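Long-range contact in sensor protein KdpD (Escherichia coli, PDB 4Y2F), which is a sensor histidine kinase that autophosphorylates on histidine and probably passes the phosphoryl group to a response regulator controlling potassium uptake: residues A[63-75]-A[88-101]. Residues are numbered along the deposited sequence; the frame is centred on the assembly and turned at random.
Sequences AIAQWSFDKGLPA and QILPLKSGEKTYGL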
loop_
_atom_site.group_PDB
_atom_site.type_symbol
_atom_site.label_atom_id
_atom_site.label_comp_id
_atom_site.label_asym_id
_atom_site.label_seq_id
_atom_site.Cartn_x
_atom_site.Cartn_y
_atom_site.Cartn_z
ATOM N N ALA A 63 -2.743 -26.077 10.717
ATOM C CA ALA A 63 -3.261 -26.532 9.434
ATOM C C ALA A 63 -4.305 -25.581 8.869
ATOM O O ALA A 63 -4.392 -25.427 7.645
ATOM C CB ALA A 63 -3.810 -27.957 9.562
ATOM N N ILE A 64 -5.087 -24.924 9.729
ATOM C CA ILE A 64 -6.015 -23.906 9.254
ATOM C C ILE A 64 -5.256 -22.671 8.779
ATOM O O ILE A 64 -5.615 -22.057 7.764
ATOM C CB ILE A 64 -7.077 -23.589 10.326
ATOM C CG1 ILE A 64 -7.839 -24.868 10.700
ATOM C CG2 ILE A 64 -8.021 -22.499 9.846
ATOM C CD1 ILE A 64 -8.606 -25.473 9.542
ATOM N N ALA A 65 -4.169 -22.317 9.477
ATOM C CA ALA A 65 -3.288 -21.265 8.974
ATOM C C ALA A 65 -2.758 -21.623 7.590
ATOM O O ALA A 65 -2.799 -20.803 6.662
ATOM C CB ALA A 65 -2.145 -21.034 9.958
ATOM N N GLN A 66 -2.275 -22.861 7.421
ATOM C CA GLN A 66 -1.821 -23.285 6.102
ATOM C C GLN A 66 -2.947 -23.194 5.074
ATOM O O GLN A 66 -2.714 -22.786 3.927
ATOM C CB GLN A 66 -1.241 -24.703 6.165
ATOM C CG GLN A 66 -0.469 -25.125 4.912
ATOM C CD GLN A 66 0.829 -24.357 4.721
ATOM O OE1 GLN A 66 1.638 -24.233 5.646
ATOM N NE2 GLN A 66 1.036 -23.836 3.511
ATOM N N TRP A 67 -4.172 -23.576 5.462
ATOM C CA TRP A 67 -5.328 -23.472 4.567
ATOM C C TRP A 67 -5.556 -22.031 4.126
ATOM O O TRP A 67 -5.804 -21.759 2.942
ATOM C CB TRP A 67 -6.580 -24.004 5.270
ATOM C CG TRP A 67 -7.876 -23.814 4.481
ATOM C CD1 TRP A 67 -8.431 -24.692 3.592
ATOM C CD2 TRP A 67 -8.771 -22.691 4.538
ATOM N NE1 TRP A 67 -9.606 -24.185 3.089
ATOM C CE2 TRP A 67 -9.833 -22.953 3.645
ATOM C CE3 TRP A 67 -8.767 -21.480 5.240
ATOM C CZ2 TRP A 67 -10.881 -22.055 3.441
ATOM C CZ3 TRP A 67 -9.814 -20.588 5.035
ATOM C CH2 TRP A 67 -10.857 -20.884 4.150
ATOM N N SER A 68 -5.494 -21.092 5.076
ATOM C CA SER A 68 -5.684 -19.684 4.757
ATOM C C SER A 68 -4.636 -19.199 3.760
ATOM O O SER A 68 -4.960 -18.467 2.811
ATOM C CB SER A 68 -5.623 -18.889 6.064
ATOM O OG SER A 68 -5.661 -17.485 5.853
ATOM N N PHE A 69 -3.374 -19.586 3.970
ATOM C CA PHE A 69 -2.301 -19.194 3.060
ATOM C C PHE A 69 -2.481 -19.830 1.688
ATOM O O PHE A 69 -2.305 -19.173 0.654
ATOM C CB PHE A 69 -0.949 -19.595 3.655
ATOM C CG PHE A 69 0.211 -19.394 2.716
ATOM C CD1 PHE A 69 0.746 -18.132 2.524
ATOM C CD2 PHE A 69 0.756 -20.462 2.015
ATOM C CE1 PHE A 69 1.803 -17.935 1.660
ATOM C CE2 PHE A 69 1.819 -20.277 1.145
ATOM C CZ PHE A 69 2.342 -19.012 0.961
ATOM N N ASP A 70 -2.809 -21.124 1.663
ATOM C CA ASP A 70 -2.930 -21.839 0.397
ATOM C C ASP A 70 -4.082 -21.296 -0.440
ATOM O O ASP A 70 -3.971 -21.202 -1.669
ATOM C CB ASP A 70 -3.137 -23.331 0.660
ATOM C CG ASP A 70 -1.881 -24.027 1.187
ATOM O OD1 ASP A 70 -0.773 -23.469 1.071
ATOM O OD2 ASP A 70 -2.007 -25.157 1.704
ATOM N N LYS A 71 -5.199 -20.952 0.204
ATOM C CA LYS A 71 -6.401 -20.491 -0.482
ATOM C C LYS A 71 -6.463 -18.976 -0.627
ATOM O O LYS A 71 -7.308 -18.478 -1.381
ATOM C CB LYS A 71 -7.657 -20.958 0.271
ATOM C CG LYS A 71 -7.759 -22.471 0.442
ATOM C CD LYS A 71 -7.397 -23.172 -0.846
ATOM C CE LYS A 71 -7.651 -24.667 -0.783
ATOM N NZ LYS A 71 -7.188 -25.307 -2.043
ATOM N N GLY A 72 -5.595 -18.245 0.064
ATOM C CA GLY A 72 -5.679 -16.792 0.076
ATOM C C GLY A 72 -6.953 -16.268 0.698
ATOM O O GLY A 72 -7.520 -15.284 0.213
ATOM N N LEU A 73 -7.439 -16.928 1.750
ATOM C CA LEU A 73 -8.712 -16.598 2.363
ATOM C C LEU A 73 -8.516 -16.453 3.864
ATOM O O LEU A 73 -7.739 -17.202 4.467
ATOM C CB LEU A 73 -9.744 -17.711 2.113
ATOM C CG LEU A 73 -10.319 -17.778 0.695
ATOM C CD1 LEU A 73 -11.150 -19.045 0.521
ATOM C CD2 LEU A 73 -11.165 -16.542 0.393
ATOM N N PRO A 74 -9.205 -15.507 4.494
ATOM C CA PRO A 74 -9.107 -15.371 5.947
ATOM C C PRO A 74 -9.831 -16.508 6.664
ATOM O O PRO A 74 -10.712 -17.178 6.109
ATOM C CB PRO A 74 -9.809 -14.038 6.210
ATOM C CG PRO A 74 -10.827 -13.961 5.147
ATOM C CD PRO A 74 -10.146 -14.541 3.913
ATOM N N ALA A 75 -9.419 -16.728 7.913
ATOM C CA ALA A 75 -10.061 -17.675 8.810
ATOM C C ALA A 75 -10.072 -17.045 10.202
ATOM O O ALA A 75 -9.500 -15.970 10.443
ATOM C CB ALA A 75 -9.355 -19.033 8.755
ATOM N N GLN A 88 -7.847 -13.511 14.540
ATOM C CA GLN A 88 -8.045 -13.580 13.099
ATOM C C GLN A 88 -6.803 -14.151 12.429
ATOM O O GLN A 88 -5.678 -13.921 12.873
ATOM C CB GLN A 88 -8.297 -12.194 12.518
ATOM C CG GLN A 88 -9.490 -11.495 13.130
ATOM C CD GLN A 88 -9.823 -10.245 12.372
ATOM O OE1 GLN A 88 -9.226 -9.210 12.605
ATOM N NE2 GLN A 88 -10.758 -10.340 11.437
ATOM N N ILE A 89 -7.019 -14.895 11.339
ATOM C CA ILE A 89 -5.945 -15.383 10.483
ATOM C C ILE A 89 -6.142 -14.687 9.140
ATOM O O ILE A 89 -7.145 -14.925 8.450
ATOM C CB ILE A 89 -5.996 -16.905 10.319
ATOM C CG1 ILE A 89 -5.747 -17.584 11.666
ATOM C CG2 ILE A 89 -4.946 -17.346 9.323
ATOM C CD1 ILE A 89 -5.809 -19.110 11.561
ATOM N N LEU A 90 -5.196 -13.819 8.765
ATOM C CA LEU A 90 -5.379 -12.925 7.615
ATOM C C LEU A 90 -4.299 -13.146 6.566
ATOM O O LEU A 90 -3.098 -13.028 6.874
ATOM C CB LEU A 90 -5.387 -11.460 8.065
ATOM C CG LEU A 90 -6.490 -11.157 9.077
ATOM C CD1 LEU A 90 -6.318 -9.742 9.580
ATOM C CD2 LEU A 90 -7.872 -11.342 8.469
ATOM N N PRO A 91 -4.658 -13.437 5.326
ATOM C CA PRO A 91 -3.632 -13.530 4.283
ATOM C C PRO A 91 -3.039 -12.170 3.947
ATOM O O PRO A 91 -3.730 -11.148 3.910
ATOM C CB PRO A 91 -4.390 -14.117 3.091
ATOM C CG PRO A 91 -5.818 -13.749 3.330
ATOM C CD PRO A 91 -6.003 -13.766 4.831
ATOM N N LEU A 92 -1.725 -12.166 3.733
ATOM C CA LEU A 92 -1.014 -10.974 3.266
ATOM C C LEU A 92 -0.951 -11.065 1.749
ATOM O O LEU A 92 -0.046 -11.691 1.187
ATOM C CB LEU A 92 0.377 -10.926 3.881
ATOM C CG LEU A 92 0.330 -10.998 5.407
ATOM C CD1 LEU A 92 1.725 -11.157 5.989
ATOM C CD2 LEU A 92 -0.359 -9.760 5.996
ATOM N N LYS A 93 -1.911 -10.439 1.072
ATOM C CA LYS A 93 -2.100 -10.633 -0.354
ATOM C C LYS A 93 -1.793 -9.361 -1.124
ATOM O O LYS A 93 -2.157 -8.258 -0.702
ATOM C CB LYS A 93 -3.545 -11.007 -0.677
ATOM C CG LYS A 93 -4.059 -12.217 0.030
ATOM C CD LYS A 93 -5.487 -12.520 -0.401
ATOM C CE LYS A 93 -5.548 -13.029 -1.825
ATOM N NZ LYS A 93 -6.888 -13.636 -2.131
ATOM N N SER A 94 -1.136 -9.524 -2.260
ATOM C CA SER A 94 -1.023 -8.457 -3.242
ATOM C C SER A 94 -1.594 -9.013 -4.534
ATOM O O SER A 94 -1.045 -9.967 -5.099
ATOM C CB SER A 94 0.423 -8.021 -3.420
ATOM O OG SER A 94 0.499 -7.041 -4.433
ATOM N N GLY A 95 -2.702 -8.436 -4.987
ATOM C CA GLY A 95 -3.419 -9.041 -6.092
ATOM C C GLY A 95 -3.986 -10.378 -5.654
ATOM O O GLY A 95 -4.540 -10.516 -4.556
ATOM N N GLU A 96 -3.813 -11.385 -6.503
ATOM C CA GLU A 96 -4.295 -12.725 -6.201
ATOM C C GLU A 96 -3.276 -13.580 -5.454
ATOM O O GLU A 96 -3.609 -14.699 -5.049
ATOM C CB GLU A 96 -4.738 -13.431 -7.487
ATOM C CG GLU A 96 -5.636 -12.590 -8.397
ATOM C CD GLU A 96 -7.035 -12.354 -7.838
ATOM O OE1 GLU A 96 -7.312 -12.752 -6.686
ATOM O OE2 GLU A 96 -7.867 -11.768 -8.563
ATOM N N LYS A 97 -2.063 -13.077 -5.234
ATOM C CA LYS A 97 -0.982 -13.854 -4.644
ATOM C C LYS A 97 -0.863 -13.567 -3.155
ATOM O O LYS A 97 -0.886 -12.409 -2.729
ATOM C CB LYS A 97 0.354 -13.549 -5.321
ATOM C CG LYS A 97 0.788 -14.607 -6.331
ATOM C CD LYS A 97 -0.348 -14.959 -7.278
ATOM C CE LYS A 97 -0.062 -16.242 -8.040
ATOM N NZ LYS A 97 -1.257 -16.720 -8.790
ATOM N N THR A 98 -0.705 -14.628 -2.370
ATOM C CA THR A 98 -0.533 -14.525 -0.928
ATOM C C THR A 98 0.938 -14.756 -0.599
ATOM O O THR A 98 1.527 -15.756 -1.033
ATOM C CB THR A 98 -1.448 -15.529 -0.225
ATOM O OG1 THR A 98 -2.802 -15.236 -0.577
ATOM C CG2 THR A 98 -1.312 -15.414 1.277
ATOM N N TYR A 99 1.540 -13.811 0.118
ATOM C CA TYR A 99 2.963 -13.846 0.424
ATOM C C TYR A 99 3.244 -14.249 1.856
ATOM O O TYR A 99 4.408 -14.446 2.216
ATOM C CB TYR A 99 3.591 -12.474 0.139
ATOM C CG TYR A 99 3.598 -12.174 -1.339
ATOM C CD1 TYR A 99 2.495 -11.592 -1.954
ATOM C CD2 TYR A 99 4.680 -12.530 -2.129
ATOM C CE1 TYR A 99 2.477 -11.360 -3.309
ATOM C CE2 TYR A 99 4.678 -12.287 -3.481
ATOM C CZ TYR A 99 3.573 -11.705 -4.070
ATOM O OH TYR A 99 3.568 -11.480 -5.424
ATOM N N GLY A 100 2.204 -14.381 2.667
ATOM C CA GLY A 100 2.366 -14.726 4.059
ATOM C C GLY A 100 1.020 -14.599 4.740
ATOM O O GLY A 100 -0.006 -14.404 4.085
ATOM N N LEU A 101 1.045 -14.739 6.063
ATOM C CA LEU A 101 -0.160 -14.562 6.861
ATOM C C LEU A 101 0.197 -13.729 8.074
ATOM O O LEU A 101 1.357 -13.672 8.497
ATOM C CB LEU A 101 -0.666 -15.878 7.449
ATOM C CG LEU A 101 -1.125 -17.025 6.579
ATOM C CD1 LEU A 101 -1.591 -18.084 7.548
ATOM C CD2 LEU A 101 -2.265 -16.598 5.680
HETATM O O HOH W 1 -8.279 -16.281 -2.745
HETATM O O HOH W 2 -10.512 -13.379 10.048
#
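Leu101 of strand 97-101 packs against Ala65, Ser68 and Phe69 of helix 63-71. Its CB leads toward the helix, and chi1 of -63° sets Leu101 CG beside its own backbone N, 3.9 Å from Phe69 CB. There the chain forks: Leu101 CD1 lies 3.1 Å from Ala65 O and also touches Ala65 CB, while CD2 lies beside Ser68 OG and the backbone N of Phe69. A branched leucine suits this place because its two methyls reach successive turns of the helix, and the small Ala65 and Ser68 let the axes of helix 63-71 and strand 97-101 approach to 8.2 Å. Ile89 fills the neighbouring ground on strand 88-94, with CG2 against Ser68 OG and CD1 near Ala65. Ser68 turns its hydroxyl back to its own segment and donates to Leu73 O, so this polar group is satisfied amid methyls. The ring of Phe69, its CG anti to the backbone N, presents CD1 to Thr98 CG2 at 3.6 Å and turns its edge to Gly100 N, a buried amide with no hydrogen-bond partner.

Gly72 ends the helix with a positive phi that suits glycine, and with no side chain its CA comes within 3.3 Å of Thr98 OG1. Lys93, bent at chi3, gives NZ to a lone pair of Gly72 O at 2.9 Å. The puckered ring of Pro91 lies on the 72-74 backbone, CG against Gly72 C and Leu73 C, CD against Pro74 N and CA. Ala75 and Ile89 form an antiparallel hydrogen-bonded pair, Ala75 N to Ile89 O (3.0 Å) and Ile89 N to Ala75 O (2.8 Å).

In this GAF domain the helix thus covers one side of the antiparallel sheet, where Leu48 also touches Phe69 and Leu101; Leu90 and Tyr99 meet helix 115-142, while strand 75-76 extends the sheet beside strand 88-94.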